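Local structure of TonB-dependent siderophore receptor (5NEC) at residues A[652-657]-A[684-689]; A[693-698]-A[727-732]; A[595-600]-A[644-649]. The protein probably takes up iron-loaded siderophores, and siderophore-drug conjugates, across the outer membrane of Pseudomonas aeruginosa with energy transmitted by TonB. One frame throughout, in Å; residues are numbered along the deposited sequence.

Interaction 1: A[652-657]-A[684-689]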
loop_
_atom_site.group_PDB
_atom_site.type_symbol
_atom_site.label_atom_id
_atom_site.label_comp_id
_atom_site.label_asym_id
_atom_site.label_seq_id
_atom_site.Cartn_x
_atom_site.Cartn_y
_atom_site.Cartn_z
ATOM N N LYS A 652 -29.069 1.990 16.788
ATOM C CA LYS A 652 -28.982 2.843 15.580
ATOM C C LYS A 652 -27.787 3.832 15.514
ATOM O O LYS A 652 -27.600 4.482 14.484
ATOM C CB LYS A 652 -30.309 3.581 15.306
ATOM C CG LYS A 652 -31.444 2.637 14.927
ATOM C CD LYS A 652 -32.817 3.280 15.019
ATOM C CE LYS A 652 -33.136 4.049 13.760
ATOM N NZ LYS A 652 -34.323 4.927 13.919
ATOM N N THR A 653 -26.972 3.922 16.571
ATOM C CA THR A 653 -25.923 4.921 16.636
ATOM C C THR A 653 -24.616 4.316 17.089
ATOM O O THR A 653 -24.570 3.594 18.089
ATOM C CB THR A 653 -26.266 6.068 17.596
ATOM O OG1 THR A 653 -27.501 6.659 17.203
ATOM C CG2 THR A 653 -25.181 7.141 17.601
ATOM N N THR A 654 -23.557 4.646 16.349
ATOM C CA THR A 654 -22.201 4.261 16.686
ATOM C C THR A 654 -21.360 5.534 16.703
ATOM O O THR A 654 -21.532 6.399 15.850
ATOM C CB THR A 654 -21.619 3.265 15.642
ATOM O OG1 THR A 654 -22.548 2.199 15.421
ATOM C CG2 THR A 654 -20.306 2.662 16.119
ATOM N N ILE A 655 -20.493 5.662 17.705
ATOM C CA ILE A 655 -19.444 6.669 17.701
ATOM C C ILE A 655 -18.116 5.957 17.724
ATOM O O ILE A 655 -18.030 4.792 18.114
ATOM C CB ILE A 655 -19.530 7.662 18.891
ATOM C CG1 ILE A 655 -19.381 6.974 20.256
ATOM C CG2 ILE A 655 -20.837 8.436 18.848
ATOM C CD1 ILE A 655 -19.037 7.960 21.364
ATOM N N GLY A 656 -17.076 6.668 17.310
ATOM C CA GLY A 656 -15.742 6.092 17.255
ATOM C C GLY A 656 -14.636 7.092 17.037
ATOM O O GLY A 656 -14.880 8.259 16.730
ATOM N N GLY A 657 -13.409 6.618 17.201
ATOM C CA GLY A 657 -12.253 7.427 16.912
ATOM C C GLY A 657 -10.988 6.630 16.727
ATOM O O GLY A 657 -10.989 5.404 16.848
ATOM N N MET A 684 -15.414 9.644 14.449
ATOM C CA MET A 684 -16.572 9.306 13.609
ATOM C C MET A 684 -17.865 9.098 14.395
ATOM O O MET A 684 -17.856 8.742 15.571
ATOM C CB MET A 684 -16.305 8.066 12.723
ATOM C CG MET A 684 -16.474 6.685 13.367
ATOM S SD MET A 684 -18.143 5.955 13.443
ATOM C CE MET A 684 -18.412 5.547 11.734
ATOM N N ALA A 685 -18.979 9.286 13.694
ATOM C CA ALA A 685 -20.293 8.970 14.200
ATOM C C ALA A 685 -21.123 8.461 13.039
ATOM O O ALA A 685 -20.993 8.973 11.923
ATOM C CB ALA A 685 -20.918 10.216 14.792
ATOM N N SER A 686 -21.960 7.454 13.292
ATOM C CA SER A 686 -22.915 6.957 12.290
ATOM C C SER A 686 -24.300 6.730 12.878
ATOM O O SER A 686 -24.440 6.418 14.063
ATOM C CB SER A 686 -22.435 5.653 11.645
ATOM O OG SER A 686 -22.129 4.688 12.620
ATOM N N TYR A 687 -25.302 6.890 12.021
ATOM C CA TYR A 687 -26.684 6.744 12.383
ATOM C C TYR A 687 -27.354 5.920 11.296
ATOM O O TYR A 687 -27.304 6.300 10.115
ATOM C CB TYR A 687 -27.339 8.131 12.495
ATOM C CG TYR A 687 -28.762 8.103 12.994
ATOM C CD1 TYR A 687 -29.039 7.965 14.354
ATOM C CD2 TYR A 687 -29.841 8.206 12.112
ATOM C CE1 TYR A 687 -30.353 7.927 14.821
ATOM C CE2 TYR A 687 -31.149 8.161 12.571
ATOM C CZ TYR A 687 -31.395 8.024 13.926
ATOM O OH TYR A 687 -32.686 7.991 14.393
ATOM N N LYS A 688 -27.954 4.790 11.681
ATOM C CA LYS A 688 -28.777 3.999 10.753
ATOM C C LYS A 688 -30.165 4.636 10.658
ATOM O O LYS A 688 -30.970 4.465 11.576
ATOM C CB LYS A 688 -28.941 2.554 11.244
ATOM C CG LYS A 688 -27.647 1.775 11.449
ATOM C CD LYS A 688 -27.854 0.613 12.412
ATOM C CE LYS A 688 -26.673 0.362 13.356
ATOM N NZ LYS A 688 -25.524 -0.298 12.675
ATOM N N LEU A 689 -30.453 5.373 9.586
ATOM C CA LEU A 689 -31.789 5.978 9.425
ATOM C C LEU A 689 -32.855 4.914 9.245
ATOM O O LEU A 689 -33.965 5.040 9.761
ATOM C CB LEU A 689 -31.857 7.004 8.282
ATOM C CG LEU A 689 -33.250 7.718 8.219
ATOM C CD1 LEU A 689 -33.193 9.248 8.127
ATOM C CD2 LEU A 689 -34.148 7.152 7.112
#

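Interaction 2: A[693-698]-A[727-732]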
loop_
_atom_site.group_PDB
_atom_site.type_symbol
_atom_site.label_atom_id
_atom_site.label_comp_id
_atom_site.label_asym_id
_atom_site.label_seq_id
_atom_site.Cartn_x
_atom_site.Cartn_y
_atom_site.Cartn_z
ATOM N N VAL A 693 -30.535 2.734 4.719
ATOM C CA VAL A 693 -29.792 3.994 4.633
ATOM C C VAL A 693 -28.968 4.242 5.900
ATOM O O VAL A 693 -29.526 4.257 7.002
ATOM C CB VAL A 693 -30.730 5.202 4.349
ATOM C CG1 VAL A 693 -29.929 6.484 4.117
ATOM C CG2 VAL A 693 -31.597 4.918 3.119
ATOM N N ASP A 694 -27.653 4.416 5.728
ATOM C CA ASP A 694 -26.760 4.895 6.793
ATOM C C ASP A 694 -26.290 6.309 6.481
ATOM O O ASP A 694 -26.065 6.643 5.321
ATOM C CB ASP A 694 -25.497 4.023 6.905
ATOM C CG ASP A 694 -25.766 2.654 7.466
ATOM O OD1 ASP A 694 -26.698 2.471 8.266
ATOM O OD2 ASP A 694 -25.028 1.720 7.089
ATOM N N PHE A 695 -26.102 7.099 7.537
ATOM C CA PHE A 695 -25.462 8.406 7.473
ATOM C C PHE A 695 -24.203 8.331 8.319
ATOM O O PHE A 695 -24.254 7.804 9.438
ATOM C CB PHE A 695 -26.420 9.476 8.001
ATOM C CG PHE A 695 -27.592 9.714 7.108
ATOM C CD1 PHE A 695 -27.413 10.323 5.869
ATOM C CD2 PHE A 695 -28.885 9.344 7.503
ATOM C CE1 PHE A 695 -28.490 10.539 5.022
ATOM C CE2 PHE A 695 -29.967 9.566 6.666
ATOM C CZ PHE A 695 -29.769 10.161 5.426
ATOM N N GLN A 696 -23.071 8.819 7.796
ATOM C CA GLN A 696 -21.792 8.770 8.537
ATOM C C GLN A 696 -21.046 10.111 8.520
ATOM O O GLN A 696 -21.042 10.816 7.516
ATOM C CB GLN A 696 -20.890 7.648 7.998
ATOM C CG GLN A 696 -19.780 7.266 8.958
ATOM C CD GLN A 696 -18.994 6.063 8.494
ATOM O OE1 GLN A 696 -19.529 4.958 8.437
ATOM N NE2 GLN A 696 -17.706 6.264 8.198
ATOM N N LEU A 697 -20.447 10.469 9.648
ATOM C CA LEU A 697 -19.637 11.676 9.766
ATOM C C LEU A 697 -18.247 11.209 10.137
ATOM O O LEU A 697 -18.102 10.367 11.023
ATOM C CB LEU A 697 -20.192 12.592 10.874
ATOM C CG LEU A 697 -19.428 13.879 11.215
ATOM C CD1 LEU A 697 -19.324 14.819 10.022
ATOM C CD2 LEU A 697 -20.124 14.607 12.360
ATOM N N ASN A 698 -17.233 11.713 9.440
ATOM C CA ASN A 698 -15.837 11.470 9.810
ATOM C C ASN A 698 -15.106 12.801 9.946
ATOM O O ASN A 698 -15.260 13.691 9.102
ATOM C CB ASN A 698 -15.149 10.607 8.747
ATOM C CG ASN A 698 -15.563 9.164 8.824
ATOM O OD1 ASN A 698 -16.590 8.761 8.256
ATOM N ND2 ASN A 698 -14.756 8.366 9.531
ATOM N N PHE A 727 -19.067 13.872 5.203
ATOM C CA PHE A 727 -20.418 13.378 5.452
ATOM C C PHE A 727 -20.773 12.378 4.370
ATOM O O PHE A 727 -20.734 12.715 3.196
ATOM C CB PHE A 727 -21.459 14.510 5.443
ATOM C CG PHE A 727 -22.795 14.104 6.037
ATOM C CD1 PHE A 727 -23.045 14.230 7.416
ATOM C CD2 PHE A 727 -23.817 13.586 5.226
ATOM C CE1 PHE A 727 -24.280 13.846 7.958
ATOM C CE2 PHE A 727 -25.051 13.204 5.772
ATOM C CZ PHE A 727 -25.283 13.332 7.140
ATOM N N SER A 728 -21.141 11.168 4.773
ATOM C CA SER A 728 -21.530 10.086 3.845
ATOM C C SER A 728 -22.988 9.694 3.992
ATOM O O SER A 728 -23.486 9.605 5.106
ATOM C CB SER A 728 -20.681 8.844 4.102
ATOM O OG SER A 728 -19.379 9.082 3.633
ATOM N N THR A 729 -23.644 9.448 2.856
ATOM C CA THR A 729 -24.952 8.806 2.798
ATOM C C THR A 729 -24.734 7.465 2.075
ATOM O O THR A 729 -24.328 7.470 0.910
ATOM C CB THR A 729 -25.955 9.673 2.002
ATOM O OG1 THR A 729 -26.095 10.959 2.625
ATOM C CG2 THR A 729 -27.334 8.996 1.907
ATOM N N ASN A 730 -25.002 6.338 2.755
ATOM C CA ASN A 730 -24.891 4.987 2.154
ATOM C C ASN A 730 -26.247 4.278 2.007
ATOM O O ASN A 730 -27.008 4.237 2.958
ATOM C CB ASN A 730 -23.926 4.124 2.968
ATOM C CG ASN A 730 -22.524 4.708 2.993
ATOM O OD1 ASN A 730 -22.019 5.161 4.029
ATOM N ND2 ASN A 730 -21.901 4.754 1.827
ATOM N N PHE A 731 -26.515 3.751 0.808
ATOM C CA PHE A 731 -27.690 2.942 0.492
ATOM C C PHE A 731 -27.255 1.482 0.418
ATOM O O PHE A 731 -26.165 1.196 -0.072
ATOM C CB PHE A 731 -28.264 3.309 -0.883
ATOM C CG PHE A 731 -28.785 4.721 -0.997
ATOM C CD1 PHE A 731 -27.966 5.746 -1.502
ATOM C CD2 PHE A 731 -30.117 5.038 -0.656
ATOM C CE1 PHE A 731 -28.462 7.053 -1.647
ATOM C CE2 PHE A 731 -30.611 6.343 -0.809
ATOM C CZ PHE A 731 -29.780 7.348 -1.301
ATOM N N HIS A 732 -28.093 0.560 0.901
ATOM C CA HIS A 732 -27.885 -0.882 0.675
ATOM C C HIS A 732 -29.215 -1.612 0.705
ATOM O O HIS A 732 -29.954 -1.501 1.662
ATOM C CB HIS A 732 -26.897 -1.516 1.666
ATOM C CG HIS A 732 -27.020 -0.995 3.050
ATOM N ND1 HIS A 732 -26.423 0.181 3.446
ATOM C CD2 HIS A 732 -27.666 -1.479 4.134
ATOM C CE1 HIS A 732 -26.701 0.407 4.715
ATOM N NE2 HIS A 732 -27.447 -0.589 5.162
#

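Interaction 3: A[595-600]-A[644-649]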
loop_
_atom_site.group_PDB
_atom_site.type_symbol
_atom_site.label_atom_id
_atom_site.label_comp_id
_atom_site.label_asym_id
_atom_site.label_seq_id
_atom_site.Cartn_x
_atom_site.Cartn_y
_atom_site.Cartn_z
ATOM N N LYS A 595 -20.658 -4.124 22.695
ATOM C CA LYS A 595 -20.795 -2.828 22.022
ATOM C C LYS A 595 -19.475 -2.160 21.617
ATOM O O LYS A 595 -19.491 -1.235 20.824
ATOM C CB LYS A 595 -21.572 -1.877 22.926
ATOM C CG LYS A 595 -22.944 -2.365 23.326
ATOM C CD LYS A 595 -23.634 -1.284 24.155
ATOM C CE LYS A 595 -25.129 -1.484 24.183
ATOM N NZ LYS A 595 -25.723 -0.500 25.112
ATOM N N TRP A 596 -18.348 -2.651 22.130
ATOM C CA TRP A 596 -17.070 -1.959 22.038
ATOM C C TRP A 596 -16.079 -2.766 21.185
ATOM O O TRP A 596 -15.606 -3.818 21.618
ATOM C CB TRP A 596 -16.524 -1.723 23.455
ATOM C CG TRP A 596 -15.293 -0.877 23.562
ATOM C CD1 TRP A 596 -14.838 0.035 22.658
ATOM C CD2 TRP A 596 -14.379 -0.835 24.666
ATOM N NE1 TRP A 596 -13.690 0.627 23.116
ATOM C CE2 TRP A 596 -13.381 0.112 24.347
ATOM C CE3 TRP A 596 -14.297 -1.518 25.890
ATOM C CZ2 TRP A 596 -12.314 0.402 25.204
ATOM C CZ3 TRP A 596 -13.237 -1.234 26.744
ATOM C CH2 TRP A 596 -12.258 -0.276 26.394
ATOM N N LYS A 597 -15.782 -2.255 19.982
ATOM C CA LYS A 597 -14.842 -2.882 19.048
ATOM C C LYS A 597 -13.498 -2.165 19.003
ATOM O O LYS A 597 -13.404 -0.967 19.248
ATOM C CB LYS A 597 -15.427 -2.924 17.636
ATOM C CG LYS A 597 -16.639 -3.819 17.538
ATOM C CD LYS A 597 -16.977 -4.159 16.104
ATOM C CE LYS A 597 -17.519 -2.949 15.368
ATOM N NZ LYS A 597 -18.139 -3.348 14.076
ATOM N N VAL A 598 -12.461 -2.919 18.660
ATOM C CA VAL A 598 -11.110 -2.396 18.611
ATOM C C VAL A 598 -10.294 -3.022 17.458
ATOM O O VAL A 598 -10.433 -4.209 17.148
ATOM C CB VAL A 598 -10.414 -2.557 19.984
ATOM C CG1 VAL A 598 -9.953 -3.988 20.218
ATOM C CG2 VAL A 598 -9.254 -1.587 20.121
ATOM N N PHE A 599 -9.486 -2.182 16.808
ATOM C CA PHE A 599 -8.502 -2.618 15.837
ATOM C C PHE A 599 -7.266 -1.772 16.101
ATOM O O PHE A 599 -7.294 -0.562 15.911
ATOM C CB PHE A 599 -9.039 -2.402 14.431
ATOM C CG PHE A 599 -8.181 -2.986 13.350
ATOM C CD1 PHE A 599 -8.282 -4.348 13.023
ATOM C CD2 PHE A 599 -7.292 -2.181 12.630
ATOM C CE1 PHE A 599 -7.501 -4.905 12.014
ATOM C CE2 PHE A 599 -6.506 -2.730 11.616
ATOM C CZ PHE A 599 -6.612 -4.093 11.306
ATOM N N ALA A 600 -6.200 -2.404 16.585
ATOM C CA ALA A 600 -5.068 -1.682 17.166
ATOM C C ALA A 600 -3.770 -2.471 17.106
ATOM O O ALA A 600 -3.789 -3.686 17.081
ATOM C CB ALA A 600 -5.379 -1.290 18.609
ATOM N N TRP A 644 -7.841 2.091 16.557
ATOM C CA TRP A 644 -9.158 2.443 16.017
ATOM C C TRP A 644 -10.209 1.730 16.855
ATOM O O TRP A 644 -10.108 0.521 17.080
ATOM C CB TRP A 644 -9.305 2.034 14.549
ATOM C CG TRP A 644 -10.652 2.396 14.002
ATOM C CD1 TRP A 644 -11.705 1.557 13.790
ATOM C CD2 TRP A 644 -11.096 3.702 13.631
ATOM N NE1 TRP A 644 -12.775 2.256 13.291
ATOM C CE2 TRP A 644 -12.430 3.577 13.188
ATOM C CE3 TRP A 644 -10.485 4.968 13.613
ATOM C CZ2 TRP A 644 -13.180 4.677 12.740
ATOM C CZ3 TRP A 644 -11.217 6.058 13.162
ATOM C CH2 TRP A 644 -12.560 5.906 12.728
ATOM N N THR A 645 -11.219 2.475 17.303
ATOM C CA THR A 645 -12.269 1.918 18.138
ATOM C C THR A 645 -13.651 2.494 17.837
ATOM O O THR A 645 -13.778 3.682 17.530
ATOM C CB THR A 645 -11.932 2.102 19.628
ATOM O OG1 THR A 645 -12.888 1.388 20.409
ATOM C CG2 THR A 645 -11.940 3.570 20.057
ATOM N N THR A 646 -14.673 1.637 17.909
ATOM C CA THR A 646 -16.067 2.073 17.809
ATOM C C THR A 646 -16.876 1.559 18.985
ATOM O O THR A 646 -16.592 0.495 19.539
ATOM C CB THR A 646 -16.725 1.623 16.496
ATOM O OG1 THR A 646 -16.625 0.204 16.352
ATOM C CG2 THR A 646 -16.054 2.323 15.317
ATOM N N TYR A 647 -17.878 2.347 19.364
ATOM C CA TYR A 647 -18.770 2.011 20.465
ATOM C C TYR A 647 -20.220 2.187 20.016
ATOM O O TYR A 647 -20.587 3.266 19.545
ATOM C CB TYR A 647 -18.477 2.891 21.682
ATOM C CG TYR A 647 -19.123 2.368 22.942
ATOM C CD1 TYR A 647 -18.552 1.296 23.638
ATOM C CD2 TYR A 647 -20.314 2.924 23.431
ATOM C CE1 TYR A 647 -19.138 0.811 24.799
ATOM C CE2 TYR A 647 -20.913 2.436 24.582
ATOM C CZ TYR A 647 -20.320 1.382 25.261
ATOM O OH TYR A 647 -20.893 0.881 26.404
ATOM N N ASP A 648 -21.025 1.123 20.141
ATOM C CA ASP A 648 -22.478 1.162 19.879
ATOM C C ASP A 648 -23.204 1.828 21.064
ATOM O O ASP A 648 -23.814 1.165 21.895
ATOM C CB ASP A 648 -23.019 -0.255 19.587
ATOM C CG ASP A 648 -22.446 -0.863 18.272
ATOM O OD1 ASP A 648 -21.651 -0.205 17.578
ATOM O OD2 ASP A 648 -22.801 -2.007 17.907
ATOM N N ILE A 649 -23.107 3.153 21.122
ATOM C CA ILE A 649 -23.545 3.959 22.274
ATOM C C ILE A 649 -25.078 3.984 22.471
ATOM O O ILE A 649 -25.551 4.045 23.603
ATOM C CB ILE A 649 -22.966 5.405 22.196
ATOM C CG1 ILE A 649 -23.109 6.127 23.540
ATOM C CG2 ILE A 649 -23.625 6.227 21.088
ATOM C CD1 ILE A 649 -22.460 7.498 23.578
#

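Interaction 1: A[652-657]-A[684-689]
Tyr687 lays its ring obliquely beside Lys652 and against Thr653, whose OG1 sits at the ring edge, near its plane, 3.5 Å from Tyr687 CD1. The tyrosine CG is anti to the backbone N (chi1 -175°), and the phenol end meets the lysine tip: Lys652, bent at chi3, places NZ 3.5 Å from Tyr687 OH, a loose polar approach. Further along the same face, Ile655 and Ala685 barely touch through CG2 and CB. The opposite face carries Ser686, its OG 3.4 Å from Thr654 CB, and Met684, whose CG sits between the backbone N and the carbonyl carbon (chi1 82°), 4.0 Å from Gly656 CA; beyond it the chain curls at chi2 and chi3. Antiparallel backbone bonds fasten both sides. Thr654 and Ser686 bond reciprocally, as do Gly656 and Met684, and Lys688 N adds a 2.8 Å bond to Lys652 O near the strand ends. The hairpin of strands 653-666 and 674-688 lies in the barrel wall between strand 639-650, where Thr654 OG1 weakly bonds Asp648 and Met684 touches Trp644, and strand 693-700, where Met684 also meets Gln696 and Asn698.

Interaction 2: A[693-698]-A[727-732]
Val693 to Leu697 pair antiparallel with Phe731 to Phe727, and the backbone bonds fall at two hydrogen-bonded pairs. Asp694 with Asn730 and Gln696 with Ser728 each exchange two N-H...O bonds, all four of 2.8 Å. At the non-hydrogen-bonded pairs that alternate with them, CA-H groups point at carbonyls instead, as from Phe695 CA to Ser728 O at 3.3 Å.

Apolar packing occupies the face of Phe695, Phe727 and Val693. The Phe695 and Phe727 rings are tilted 35° to each other, with Phe695 CD1 3.7 Å from Phe727 CE2. Phe695 also runs alongside Thr729, and Thr729 OG1 lies at the ring edge, 3.4 Å from Phe695 CE1. Val693 CG2 touches Phe731 CD2 at 4.1 Å.

Polar side chains gather on the other face. The ring edge of His732 approaches the Asp694 carboxylate through a carbon, His732 CE1 3.2 Å from Asp694 OD2, with carboxylate and ring planes 52° apart. Gln696, extended with CG anti to the backbone N, sends NE2 in a nearly straight 2.7 Å bond to Asn698 OD1.

Strand 693-700 is flanked by strand 674-688, and strand 724-733 pairs with strand 159-167, closing the barrel; Ser728 OG bonds Thr165 there. Gln696 NE2 and Asn698 ND2 reach inward to the carbonyls of Lys63 and Asp64 on helix 59-64.

Interaction 3: A[595-600]-A[644-649]
Trp596 and Tyr647 form an offset edge-to-face pair: the tyrosine edge is directed at the indole face, with planes 66° apart and the five-membered ring centroid 5.8 Å from the phenol centroid. Tyr647 CD1 also touches Trp596 CB, at 3.6 Å. Over one face of the phenol lies Lys595 CB, and the extended lysine runs on beside Asp648, bringing CD to 3.3 Å from Asp648 O.

Thr645 OG1, anti to the backbone N (chi1 -172°), lies between two partners: it donates to Lys597 O at 2.7 Å and accepts a weak bond from Trp596 NE1 at 2.9 Å. Lys597 O is gripped twice, by this hydroxyl nearly along the C=O axis and by Thr646 N from above the carbonyl plane, at a longer 3.2 Å.

On the other face Lys597 arches across Thr646, CE 3.4 Å from OG1. Its NZ is held by Thr31 O, and the charge lies against the Tyr33 ring as a cation-pi contact; Trp644 NE1 bonds Tyr33 OH.

Strands 596-609 and 639-650 are antiparallel neighbours in the beta-barrel wall, Lys597-Thr646 and Phe599-Trp644 being hydrogen-bonded pairs. One face links the indole N-H and the Thr645 hydroxyl in a short relay ending on the Lys597 carbonyl, while the other uses a lysine and an indole N-H to bind Thr31 and Tyr33, near the start of the modelled chain.

Overall arrangement
All three interactions are antiparallel strand pairs on the same side of the chain's centre, in series along the chain. Interactions 1 and 2 are surface contacts, whereas interaction 3 is partly buried. Interaction 1 is the middle member: strand 674-688 pairs on with strand 693-700, and strand 653-666 with strand 639-650. The centres of interactions 1 and 2 are about 9 Å apart, those of 1 and 3 about 11 Å. Interactions 2 and 3 do not touch. Rings mark one face of each, a lone tyrosine in the first, three phenylalanines in the second and an indole-phenol pair in the third. Inward, 693-698 reaches helix 59-64 through hydrogen bonds from side-chain amides, 595-600 through packing.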